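PDB 3JQY: polysialic acid O-acetyltransferase, which catalyses the transfer of acetyl groups from acetyl-CoA to the sialic acid residues of long capsular polysialic acid chains. Local coordinates for residues D29-D34 with V70-L75; I166-W171 with S236-K241; G96-V99 with K105-I108; I219-D224 with S230-C235. All coordinates share one frame; numbering follows the deposited sequence.

Contact 1 of 4, residues D29-D34 with V70-L75; sequences DSFSVD and VECRWL
F31 meets C72 and L75 through one ring atom, CZ, and these three side chains supply nearly all of the 110 Å² buried between 29-34 and 70-75. F31 gives the largest share, 48 Å², followed by C72 with 31 Å² and L75 with 22 Å². The CA atoms of F31 and L75 stand 9.0 Å apart, so the gap between the backbones is crossed by side chains. C72 SG lies 4.4 Å from F31 CZ, close to the ring plane and therefore at its edge. L75 reaches the same carbon through CD2, also 4.4 Å from F31 CZ, but obliquely to the ring. CG of L75 stands opposite its backbone N (chi1 172°), which sends the branched end inward to the phenylalanine. The chain turns a corner at R73 and W74, with C72 before it and L75 after it. The part of 71-80 beyond the corner lies beside 53-58, which pairs in turn with 31-35, so the contact joins two coils of the left-handed beta-helix across an intervening one. The F31 ring also meets the ring of F42 at a steep angle, and F31 and C72 both touch I66. All three touching residues are buried, and the thiol serves here as an apolar group. Both separations are at the long end of van der Waals range, which implies light, non-directional dispersion contact in a hydrophobic interior.

Contact 2 of 4, residues I166-W171 with S236-K241; sequences ISSYVW and SSYHAK
The Y169 and Y238 rings lie nearly parallel, planes 7° apart, but slid past each other so that they barely overlap; their centroids are 4.5 Å apart. What sits over the centre of the Y238 ring is Y169 CB, a CH-pi contact 3.5 Å from the centroid and 1° off the ring normal. In return, Y238 CD2 covers one face of Y169 near the rim, 3.4 Å from Y169 CG. CG of Y238 is anti to its carbonyl carbon (chi1 -81°), which swings the ring off the helix toward the loop. At the far end, S168 CB lies 3.7 Å from Y238 OH, whose hydrogen bond goes to D132. With an alanine in place of Y238, D132 would probably lose its phenol partner and the Y169 ring the cover over one face. The other face of Y169 stacks on W220, so the ring is sandwiched, and its hydroxyl bonds to the W220 carbonyl. S168 OG is held by the backbone N of H131. Helix 233-245 is thereby laid against the turn between strands 164-166 and 171-172, just before W171 meets H147 of a neighbouring subunit edge-to-face.

Contact 3 of 4, residues G96-V99 with K105-I108; sequences GDIV and KVII
I98 faces V106 and I108 across the interior, its CA 8.1 Å from that of V106. At CB the side chain divides. The CG2 methyl, standing opposite the backbone N, turns to V106 and rests 3.9 Å from V106 CG1. The other valine methyl is scarcely farther, with V106 CG2 4.1 Å from I98 CG2, so this one methyl meets both branches as the two side chains cross at a slant. The longer branch leaves CB through CG1, which works as a spacer: with chi2 at 175° it is fully extended and carries CD1 onward. There I98 CD1 meets I108 CD1 at 4.0 Å, two isoleucines reaching toward each other tip to tip. V106 and I108, two residues apart on strand 105-108, both turn inward, so I98 is met at two successive inward positions. All three residues are buried, and the contacts are purely aliphatic. A corner at G96 leads into strand 97-101. That strand and 105-108 belong to different parallel sheets, and aliphatic side chains meeting between such faces are characteristic of the left-handed beta-helix of hexapeptide-repeat acyltransferases.

Contact 4 of 4, residues I219-D224 with S230-C235; sequences IWARTD and SDDKRC
D232 and C235 both hold their side chains anti to the backbone N (chi1 -178° and -174°), which brings the aspartate beside A221 and T223 and the thiol beside I219. The closest approach is polar, T223 OG1 lying 2.9 Å from D232 OD1. Within its own segment, D232 OD2 accepts from C235 N at 2.9 Å, with an N-H...O angle of 164°, on the anti side of the carboxylate. The same oxygen takes a second bond from a water, 2.8 Å from D232 OD2, which in turn accepts from R222 N. Another water links D232 OD1 and T223 OG1. Beneath these polar links, A221 CB packs on C235 CB at 3.8 Å, and I219 CG2 touches C235 SG, also at 3.8 Å. The W220 carbonyl O lies 3.4 Å from C235 SG. Replacing D232 with alanine would probably leave the C235 amide without its cap and the two bridging waters without their mate on the helix side. Nearby, I219 and W220 extend a beta ladder into a neighbouring subunit, whose F150 packs on A221 and C235. D232 is thus the N-cap of helix 233-245, and its carboxylate also ties the helix start to 219-224 through water, next to a subunit interface of the trimer.

How the contacts relate
Contacts 1 and 3 lie within the beta-helix, their centres 13 Å apart, and share the sheet in which strands 71-80 and 97-101 are neighbours. They touch: L75 CD1 packs 4.2 Å from I98 CD1, which makes their apolar interior continuous. Contacts 2 and 4, with centres 10 Å apart, both use helix 233-245 and both reach a second subunit; Y169 OH packs 3.3 Å from C235 CA. Along the chain contact 1 comes first, then contact 3, and contact 4 is nested inside the loop closed by contact 2. Contacts 1 and 3 thus pack the interior of the coil, while contacts 2 and 4 lay helix 233-245 against a later turn and the region of strand 218-220, near a second subunit.

Contact 1 of 4, residues D29-D34 with V70-L75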
loop_
_atom_site.group_PDB
_atom_site.type_symbol
_atom_site.label_atom_id
_atom_site.label_comp_id
_atom_site.label_asym_id
_atom_site.label_seq_id
_atom_site.Cartn_x
_atom_site.Cartn_y
_atom_site.Cartn_z
ATOM N N ASP B 29 0.734 -34.517 -0.133
ATOM C CA ASP B 29 0.180 -34.212 -1.448
ATOM C C ASP B 29 0.032 -32.717 -1.731
ATOM O O ASP B 29 -0.190 -32.324 -2.877
ATOM C CB ASP B 29 -1.153 -34.938 -1.658
ATOM C CG ASP B 29 -2.118 -34.742 -0.502
ATOM O OD1 ASP B 29 -2.082 -33.670 0.139
ATOM O OD2 ASP B 29 -2.923 -35.664 -0.240
ATOM N N SER B 30 0.163 -31.884 -0.703
ATOM C CA SER B 30 -0.017 -30.446 -0.890
ATOM C C SER B 30 1.296 -29.715 -1.167
ATOM O O SER B 30 1.286 -28.540 -1.506
ATOM C CB SER B 30 -0.711 -29.810 0.321
ATOM O OG SER B 30 0.227 -29.456 1.329
ATOM N N PHE B 31 2.419 -30.413 -1.026
ATOM C CA PHE B 31 3.726 -29.785 -1.200
ATOM C C PHE B 31 4.469 -30.250 -2.446
ATOM O O PHE B 31 4.364 -31.406 -2.866
ATOM C CB PHE B 31 4.614 -30.043 0.021
ATOM C CG PHE B 31 4.502 -28.993 1.094
ATOM C CD1 PHE B 31 5.433 -27.971 1.178
ATOM C CD2 PHE B 31 3.475 -29.041 2.029
ATOM C CE1 PHE B 31 5.342 -27.008 2.166
ATOM C CE2 PHE B 31 3.377 -28.078 3.025
ATOM C CZ PHE B 31 4.311 -27.059 3.093
ATOM N N SER B 32 5.212 -29.326 -3.041
ATOM C CA SER B 32 6.246 -29.679 -3.996
ATOM C C SER B 32 7.563 -29.338 -3.325
ATOM O O SER B 32 7.677 -28.306 -2.667
ATOM C CB SER B 32 6.082 -28.897 -5.295
ATOM O OG SER B 32 6.293 -27.511 -5.086
ATOM N N VAL B 33 8.551 -30.211 -3.466
ATOM C CA VAL B 33 9.833 -29.985 -2.823
ATOM C C VAL B 33 10.934 -29.975 -3.861
ATOM O O VAL B 33 11.010 -30.872 -4.702
ATOM C CB VAL B 33 10.137 -31.070 -1.774
ATOM C CG1 VAL B 33 11.487 -30.813 -1.127
ATOM C CG2 VAL B 33 9.034 -31.114 -0.721
ATOM N N ASP B 34 11.772 -28.947 -3.811
ATOM C CA ASP B 34 12.938 -28.867 -4.677
ATOM C C ASP B 34 14.183 -28.649 -3.826
ATOM O O ASP B 34 14.262 -27.697 -3.057
ATOM C CB ASP B 34 12.782 -27.736 -5.686
ATOM C CG ASP B 34 13.906 -27.709 -6.694
ATOM O OD1 ASP B 34 14.260 -28.790 -7.214
ATOM O OD2 ASP B 34 14.438 -26.612 -6.963
ATOM N N VAL B 70 -1.644 -28.011 10.962
ATOM C CA VAL B 70 -1.386 -26.717 10.368
ATOM C C VAL B 70 -2.096 -26.667 9.014
ATOM O O VAL B 70 -2.180 -27.674 8.310
ATOM C CB VAL B 70 0.130 -26.491 10.213
ATOM C CG1 VAL B 70 0.411 -25.168 9.498
ATOM C CG2 VAL B 70 0.798 -26.525 11.579
ATOM N N GLU B 71 -2.644 -25.507 8.668
ATOM C CA GLU B 71 -3.196 -25.306 7.341
ATOM C C GLU B 71 -2.254 -24.412 6.545
ATOM O O GLU B 71 -2.058 -23.253 6.895
ATOM C CB GLU B 71 -4.565 -24.631 7.444
ATOM C CG GLU B 71 -5.113 -24.119 6.123
ATOM C CD GLU B 71 -6.345 -23.248 6.317
ATOM O OE1 GLU B 71 -6.268 -22.028 6.045
ATOM O OE2 GLU B 71 -7.388 -23.780 6.751
ATOM N N CYS B 72 -1.651 -24.965 5.498
ATOM C CA CYS B 72 -0.793 -24.198 4.605
ATOM C C CYS B 72 -1.488 -24.090 3.267
ATOM O O CYS B 72 -1.800 -25.106 2.649
ATOM C CB CYS B 72 0.543 -24.907 4.400
ATOM S SG CYS B 72 1.478 -25.161 5.905
ATOM N N ARG B 73 -1.746 -22.863 2.830
ATOM C CA ARG B 73 -2.329 -22.634 1.512
ATOM C C ARG B 73 -1.527 -21.589 0.748
ATOM O O ARG B 73 -1.351 -20.458 1.210
ATOM C CB ARG B 73 -3.806 -22.233 1.639
ATOM C CG ARG B 73 -4.645 -23.297 2.343
ATOM C CD ARG B 73 -6.052 -22.812 2.651
ATOM N NE ARG B 73 -6.832 -22.567 1.440
ATOM C CZ ARG B 73 -7.474 -23.510 0.755
ATOM N NH1 ARG B 73 -7.428 -24.778 1.150
ATOM N NH2 ARG B 73 -8.164 -23.180 -0.329
ATOM N N TRP B 74 -1.031 -21.986 -0.418
ATOM C CA TRP B 74 -0.143 -21.144 -1.212
ATOM C C TRP B 74 1.021 -20.625 -0.380
ATOM O O TRP B 74 1.402 -19.462 -0.467
ATOM C CB TRP B 74 -0.920 -20.002 -1.877
ATOM C CG TRP B 74 -1.807 -20.520 -2.947
ATOM C CD1 TRP B 74 -1.449 -20.841 -4.225
ATOM C CD2 TRP B 74 -3.199 -20.816 -2.833
ATOM N NE1 TRP B 74 -2.538 -21.312 -4.917
ATOM C CE2 TRP B 74 -3.626 -21.305 -4.085
ATOM C CE3 TRP B 74 -4.131 -20.705 -1.798
ATOM C CZ2 TRP B 74 -4.943 -21.682 -4.330
ATOM C CZ3 TRP B 74 -5.441 -21.085 -2.042
ATOM C CH2 TRP B 74 -5.834 -21.567 -3.298
ATOM N N LEU B 75 1.579 -21.513 0.432
ATOM C CA LEU B 75 2.778 -21.190 1.188
ATOM C C LEU B 75 4.016 -21.590 0.383
ATOM O O LEU B 75 4.077 -22.697 -0.154
ATOM C CB LEU B 75 2.765 -21.948 2.515
ATOM C CG LEU B 75 4.059 -21.864 3.326
ATOM C CD1 LEU B 75 4.252 -20.453 3.857
ATOM C CD2 LEU B 75 4.039 -22.873 4.466
#

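Contact 2 of 4, residues I166-W171 with S236-K241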
loop_
_atom_site.group_PDB
_atom_site.type_symbol
_atom_site.label_atom_id
_atom_site.label_comp_id
_atom_site.label_asym_id
_atom_site.label_seq_id
_atom_site.Cartn_x
_atom_site.Cartn_y
_atom_site.Cartn_z
ATOM N N ILE B 166 7.468 -10.821 17.344
ATOM C CA ILE B 166 6.070 -10.558 17.643
ATOM C C ILE B 166 5.636 -11.486 18.773
ATOM O O ILE B 166 5.649 -12.701 18.627
ATOM C CB ILE B 166 5.186 -10.759 16.399
ATOM C CG1 ILE B 166 5.706 -9.893 15.246
ATOM C CG2 ILE B 166 3.722 -10.454 16.720
ATOM C CD1 ILE B 166 5.024 -10.142 13.930
ATOM N N SER B 167 5.283 -10.902 19.915
ATOM C CA SER B 167 4.896 -11.700 21.075
ATOM C C SER B 167 3.597 -12.458 20.835
ATOM O O SER B 167 2.907 -12.235 19.843
ATOM C CB SER B 167 4.760 -10.817 22.316
ATOM O OG SER B 167 6.019 -10.289 22.701
ATOM N N SER B 168 3.258 -13.342 21.765
ATOM C CA SER B 168 1.985 -14.043 21.688
ATOM C C SER B 168 0.828 -13.062 21.796
ATOM O O SER B 168 0.924 -12.031 22.462
ATOM C CB SER B 168 1.886 -15.104 22.791
ATOM O OG SER B 168 2.832 -16.140 22.572
ATOM N N TYR B 169 -0.266 -13.401 21.127
ATOM C CA TYR B 169 -1.520 -12.660 21.227
ATOM C C TYR B 169 -1.384 -11.211 20.745
ATOM O O TYR B 169 -1.767 -10.264 21.437
ATOM C CB TYR B 169 -2.112 -12.738 22.645
ATOM C CG TYR B 169 -3.607 -12.507 22.648
ATOM C CD1 TYR B 169 -4.451 -13.382 21.986
ATOM C CD2 TYR B 169 -4.167 -11.401 23.280
ATOM C CE1 TYR B 169 -5.821 -13.183 21.954
ATOM C CE2 TYR B 169 -5.557 -11.192 23.264
ATOM C CZ TYR B 169 -6.370 -12.091 22.595
ATOM O OH TYR B 169 -7.737 -11.909 22.552
ATOM N N VAL B 170 -0.841 -11.065 19.542
ATOM C CA VAL B 170 -0.769 -9.776 18.869
ATOM C C VAL B 170 -1.650 -9.777 17.626
ATOM O O VAL B 170 -1.700 -10.763 16.893
ATOM C CB VAL B 170 0.685 -9.428 18.482
ATOM C CG1 VAL B 170 0.729 -8.216 17.561
ATOM C CG2 VAL B 170 1.500 -9.171 19.745
ATOM N N TRP B 171 -2.348 -8.666 17.403
ATOM C CA TRP B 171 -3.146 -8.472 16.198
ATOM C C TRP B 171 -2.389 -7.518 15.283
ATOM O O TRP B 171 -2.207 -6.339 15.618
ATOM C CB TRP B 171 -4.523 -7.911 16.567
ATOM C CG TRP B 171 -5.372 -7.447 15.396
ATOM C CD1 TRP B 171 -5.193 -7.739 14.078
ATOM C CD2 TRP B 171 -6.551 -6.631 15.469
ATOM N NE1 TRP B 171 -6.180 -7.145 13.316
ATOM C CE2 TRP B 171 -7.029 -6.464 14.151
ATOM C CE3 TRP B 171 -7.244 -6.025 16.521
ATOM C CZ2 TRP B 171 -8.161 -5.703 13.858
ATOM C CZ3 TRP B 171 -8.376 -5.279 16.229
ATOM C CH2 TRP B 171 -8.820 -5.122 14.909
ATOM N N SER B 236 -9.623 -13.139 27.825
ATOM C CA SER B 236 -9.648 -13.196 29.282
ATOM C C SER B 236 -8.377 -13.838 29.818
ATOM O O SER B 236 -7.794 -13.362 30.794
ATOM C CB SER B 236 -10.877 -13.966 29.774
ATOM O OG SER B 236 -12.061 -13.233 29.503
ATOM N N SER B 237 -7.950 -14.920 29.175
ATOM C CA SER B 237 -6.767 -15.651 29.610
ATOM C C SER B 237 -5.524 -14.769 29.548
ATOM O O SER B 237 -4.788 -14.640 30.530
ATOM C CB SER B 237 -6.567 -16.904 28.749
ATOM O OG SER B 237 -5.354 -17.560 29.077
ATOM N N TYR B 238 -5.290 -14.156 28.393
ATOM C CA TYR B 238 -4.130 -13.280 28.242
ATOM C C TYR B 238 -4.227 -12.039 29.132
ATOM O O TYR B 238 -3.221 -11.587 29.685
ATOM C CB TYR B 238 -3.909 -12.899 26.773
ATOM C CG TYR B 238 -3.188 -13.977 25.986
ATOM C CD1 TYR B 238 -1.812 -14.120 26.078
ATOM C CD2 TYR B 238 -3.883 -14.851 25.159
ATOM C CE1 TYR B 238 -1.143 -15.103 25.376
ATOM C CE2 TYR B 238 -3.222 -15.848 24.445
ATOM C CZ TYR B 238 -1.851 -15.960 24.557
ATOM O OH TYR B 238 -1.185 -16.937 23.858
ATOM N N HIS B 239 -5.435 -11.497 29.272
ATOM C CA HIS B 239 -5.658 -10.359 30.154
ATOM C C HIS B 239 -5.205 -10.683 31.577
ATOM O O HIS B 239 -4.503 -9.897 32.205
ATOM C CB HIS B 239 -7.134 -9.952 30.143
ATOM C CG HIS B 239 -7.462 -8.838 31.090
ATOM N ND1 HIS B 239 -7.179 -7.517 30.817
ATOM C CD2 HIS B 239 -8.047 -8.855 32.311
ATOM C CE1 HIS B 239 -7.576 -6.766 31.830
ATOM N NE2 HIS B 239 -8.105 -7.553 32.749
ATOM N N ALA B 240 -5.603 -11.848 32.079
ATOM C CA ALA B 240 -5.234 -12.244 33.438
ATOM C C ALA B 240 -3.723 -12.435 33.560
ATOM O O ALA B 240 -3.100 -12.001 34.531
ATOM C CB ALA B 240 -5.976 -13.512 33.848
ATOM N N LYS B 241 -3.135 -13.075 32.561
ATOM C CA LYS B 241 -1.695 -13.283 32.538
ATOM C C LYS B 241 -0.907 -11.969 32.552
ATOM O O LYS B 241 0.074 -11.838 33.283
ATOM C CB LYS B 241 -1.311 -14.113 31.312
ATOM C CG LYS B 241 0.183 -14.244 31.075
ATOM C CD LYS B 241 0.456 -15.007 29.781
ATOM C CE LYS B 241 1.949 -15.113 29.494
ATOM N NZ LYS B 241 2.553 -13.791 29.177
#

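Contact 3 of 4, residues G96-V99 with K105-I108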
loop_
_atom_site.group_PDB
_atom_site.type_symbol
_atom_site.label_atom_id
_atom_site.label_comp_id
_atom_site.label_asym_id
_atom_site.label_seq_id
_atom_site.Cartn_x
_atom_site.Cartn_y
_atom_site.Cartn_z
ATOM N N GLY B 96 1.481 -17.324 2.033
ATOM C CA GLY B 96 2.523 -16.360 1.727
ATOM C C GLY B 96 3.916 -16.910 1.491
ATOM O O GLY B 96 4.099 -18.077 1.142
ATOM N N ASP B 97 4.905 -16.043 1.678
ATOM C CA ASP B 97 6.277 -16.370 1.330
ATOM C C ASP B 97 7.196 -16.174 2.519
ATOM O O ASP B 97 7.281 -15.076 3.066
ATOM C CB ASP B 97 6.745 -15.477 0.184
ATOM C CG ASP B 97 5.990 -15.750 -1.106
ATOM O OD1 ASP B 97 5.176 -14.896 -1.510
ATOM O OD2 ASP B 97 6.201 -16.827 -1.702
ATOM N N ILE B 98 7.895 -17.236 2.904
ATOM C CA ILE B 98 8.888 -17.143 3.961
ATOM C C ILE B 98 10.262 -17.416 3.370
ATOM O O ILE B 98 10.503 -18.491 2.834
ATOM C CB ILE B 98 8.641 -18.180 5.072
ATOM C CG1 ILE B 98 7.277 -17.953 5.735
ATOM C CG2 ILE B 98 9.762 -18.121 6.104
ATOM C CD1 ILE B 98 6.920 -19.033 6.754
ATOM N N VAL B 99 11.160 -16.444 3.463
ATOM C CA VAL B 99 12.519 -16.631 2.968
ATOM C C VAL B 99 13.501 -16.584 4.135
ATOM O O VAL B 99 13.621 -15.559 4.812
ATOM C CB VAL B 99 12.879 -15.584 1.890
ATOM C CG1 VAL B 99 14.280 -15.837 1.328
ATOM C CG2 VAL B 99 11.832 -15.605 0.775
ATOM N N LYS B 105 16.429 -18.003 11.519
ATOM C CA LYS B 105 15.393 -18.818 12.143
ATOM C C LYS B 105 14.053 -18.102 12.032
ATOM O O LYS B 105 13.944 -16.926 12.351
ATOM C CB LYS B 105 15.712 -19.063 13.618
ATOM C CG LYS B 105 17.000 -19.817 13.875
ATOM C CD LYS B 105 17.127 -20.149 15.362
ATOM C CE LYS B 105 18.577 -20.350 15.774
ATOM N NZ LYS B 105 19.212 -21.500 15.074
ATOM N N VAL B 106 13.034 -18.809 11.565
ATOM C CA VAL B 106 11.699 -18.232 11.487
ATOM C C VAL B 106 10.786 -19.198 12.217
ATOM O O VAL B 106 10.739 -20.374 11.884
ATOM C CB VAL B 106 11.235 -18.042 10.037
ATOM C CG1 VAL B 106 9.803 -17.510 9.991
ATOM C CG2 VAL B 106 12.181 -17.081 9.300
ATOM N N ILE B 107 10.093 -18.699 13.232
ATOM C CA ILE B 107 9.223 -19.527 14.057
ATOM C C ILE B 107 7.839 -18.909 14.119
ATOM O O ILE B 107 7.702 -17.712 14.339
ATOM C CB ILE B 107 9.751 -19.654 15.505
ATOM C CG1 ILE B 107 11.229 -20.059 15.518
ATOM C CG2 ILE B 107 8.890 -20.633 16.306
ATOM C CD1 ILE B 107 11.531 -21.329 14.765
ATOM N N ILE B 108 6.818 -19.734 13.924
ATOM C CA ILE B 108 5.438 -19.281 13.999
ATOM C C ILE B 108 4.692 -20.146 15.013
ATOM O O ILE B 108 4.646 -21.365 14.882
ATOM C CB ILE B 108 4.780 -19.368 12.626
ATOM C CG1 ILE B 108 5.537 -18.462 11.639
ATOM C CG2 ILE B 108 3.302 -18.990 12.716
ATOM C CD1 ILE B 108 5.057 -18.561 10.213
#

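Contact 4 of 4, residues I219-D224 with S230-C235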
loop_
_atom_site.group_PDB
_atom_site.type_symbol
_atom_site.label_atom_id
_atom_site.label_comp_id
_atom_site.label_asym_id
_atom_site.label_seq_id
_atom_site.Cartn_x
_atom_site.Cartn_y
_atom_site.Cartn_z
ATOM N N ILE B 219 -6.298 -4.196 24.992
ATOM C CA ILE B 219 -6.153 -5.580 24.560
ATOM C C ILE B 219 -7.286 -5.859 23.570
ATOM O O ILE B 219 -8.333 -5.214 23.630
ATOM C CB ILE B 219 -6.205 -6.560 25.753
ATOM C CG1 ILE B 219 -5.618 -7.918 25.361
ATOM C CG2 ILE B 219 -7.633 -6.708 26.287
ATOM C CD1 ILE B 219 -5.346 -8.836 26.546
ATOM N N TRP B 220 -7.071 -6.803 22.659
ATOM C CA TRP B 220 -8.036 -7.093 21.591
ATOM C C TRP B 220 -8.617 -8.492 21.746
ATOM O O TRP B 220 -8.107 -9.299 22.520
ATOM C CB TRP B 220 -7.338 -6.995 20.229
ATOM C CG TRP B 220 -6.229 -8.002 20.113
ATOM C CD1 TRP B 220 -4.971 -7.898 20.634
ATOM C CD2 TRP B 220 -6.295 -9.285 19.475
ATOM N NE1 TRP B 220 -4.243 -9.031 20.350
ATOM C CE2 TRP B 220 -5.033 -9.900 19.640
ATOM C CE3 TRP B 220 -7.293 -9.967 18.765
ATOM C CZ2 TRP B 220 -4.741 -11.164 19.120
ATOM C CZ3 TRP B 220 -7.002 -11.234 18.255
ATOM C CH2 TRP B 220 -5.741 -11.815 18.437
ATOM N N ALA B 221 -9.681 -8.777 21.000
ATOM C CA ALA B 221 -10.210 -10.134 20.916
ATOM C C ALA B 221 -10.662 -10.434 19.494
ATOM O O ALA B 221 -10.928 -9.521 18.707
ATOM C CB ALA B 221 -11.364 -10.329 21.899
ATOM N N ARG B 222 -10.760 -11.719 19.170
ATOM C CA ARG B 222 -11.105 -12.131 17.818
ATOM C C ARG B 222 -12.611 -12.007 17.547
ATOM O O ARG B 222 -13.021 -11.542 16.483
ATOM C CB ARG B 222 -10.620 -13.559 17.572
ATOM C CG ARG B 222 -10.405 -13.909 16.109
ATOM C CD ARG B 222 -9.801 -15.300 15.965
ATOM N NE ARG B 222 -8.366 -15.347 16.246
ATOM C CZ ARG B 222 -7.432 -15.368 15.299
ATOM N NH1 ARG B 222 -6.145 -15.429 15.619
ATOM N NH2 ARG B 222 -7.791 -15.333 14.022
ATOM N N THR B 223 -13.431 -12.404 18.517
ATOM C CA THR B 223 -14.888 -12.375 18.354
ATOM C C THR B 223 -15.459 -10.962 18.274
ATOM O O THR B 223 -15.203 -10.132 19.141
ATOM C CB THR B 223 -15.611 -13.065 19.526
ATOM O OG1 THR B 223 -14.782 -14.094 20.080
ATOM C CG2 THR B 223 -16.936 -13.661 19.056
ATOM N N ASP B 224 -16.270 -10.702 17.254
ATOM C CA ASP B 224 -16.899 -9.393 17.127
ATOM C C ASP B 224 -18.070 -9.255 18.096
ATOM O O ASP B 224 -18.616 -8.165 18.273
ATOM C CB ASP B 224 -17.364 -9.147 15.690
ATOM C CG ASP B 224 -18.531 -10.027 15.299
ATOM O OD1 ASP B 224 -19.509 -9.496 14.728
ATOM O OD2 ASP B 224 -18.476 -11.246 15.570
ATOM N N SER B 230 -14.346 -10.428 29.401
ATOM C CA SER B 230 -14.774 -11.736 29.899
ATOM C C SER B 230 -15.627 -12.523 28.898
ATOM O O SER B 230 -15.882 -13.715 29.090
ATOM C CB SER B 230 -15.517 -11.591 31.233
ATOM O OG SER B 230 -16.642 -10.738 31.108
ATOM N N ASP B 231 -16.065 -11.860 27.833
ATOM C CA ASP B 231 -16.882 -12.516 26.812
ATOM C C ASP B 231 -16.068 -13.433 25.901
ATOM O O ASP B 231 -16.632 -14.259 25.180
ATOM C CB ASP B 231 -17.625 -11.482 25.963
ATOM C CG ASP B 231 -18.729 -10.781 26.729
ATOM O OD1 ASP B 231 -19.246 -11.364 27.706
ATOM O OD2 ASP B 231 -19.082 -9.647 26.351
ATOM N N ASP B 232 -14.746 -13.285 25.925
ATOM C CA ASP B 232 -13.884 -14.100 25.074
ATOM C C ASP B 232 -12.846 -14.851 25.899
ATOM O O ASP B 232 -12.089 -14.241 26.656
ATOM C CB ASP B 232 -13.182 -13.236 24.028
ATOM C CG ASP B 232 -12.312 -14.055 23.097
ATOM O OD1 ASP B 232 -12.861 -14.716 22.191
ATOM O OD2 ASP B 232 -11.080 -14.051 23.277
ATOM N N LYS B 233 -12.810 -16.172 25.749
ATOM C CA LYS B 233 -11.918 -17.010 26.553
ATOM C C LYS B 233 -10.440 -16.623 26.441
ATOM O O LYS B 233 -9.777 -16.408 27.457
ATOM C CB LYS B 233 -12.098 -18.492 26.211
ATOM C CG LYS B 233 -13.407 -19.101 26.696
ATOM C CD LYS B 233 -13.413 -20.608 26.483
ATOM C CE LYS B 233 -14.658 -21.260 27.062
ATOM N NZ LYS B 233 -14.596 -22.745 26.944
ATOM N N ARG B 234 -9.925 -16.540 25.215
ATOM C CA ARG B 234 -8.503 -16.252 24.992
ATOM C C ARG B 234 -8.107 -14.865 25.472
ATOM O O ARG B 234 -7.051 -14.683 26.087
ATOM C CB ARG B 234 -8.141 -16.398 23.513
ATOM C CG ARG B 234 -7.835 -17.817 23.095
ATOM C CD ARG B 234 -7.611 -17.927 21.594
ATOM N NE ARG B 234 -7.531 -19.321 21.164
ATOM C CZ ARG B 234 -7.036 -20.307 21.909
ATOM N NH1 ARG B 234 -6.545 -20.058 23.117
ATOM N NH2 ARG B 234 -7.015 -21.546 21.437
ATOM N N CYS B 235 -8.951 -13.884 25.175
ATOM C CA CYS B 235 -8.738 -12.524 25.648
ATOM C C CYS B 235 -8.654 -12.501 27.173
ATOM O O CYS B 235 -7.739 -11.913 27.746
ATOM C CB CYS B 235 -9.877 -11.619 25.173
ATOM S SG CYS B 235 -9.636 -9.882 25.552
HETATM O O HOH W 1 -9.480 -13.588 21.043
HETATM O O HOH W 2 -12.277 -14.736 19.806
#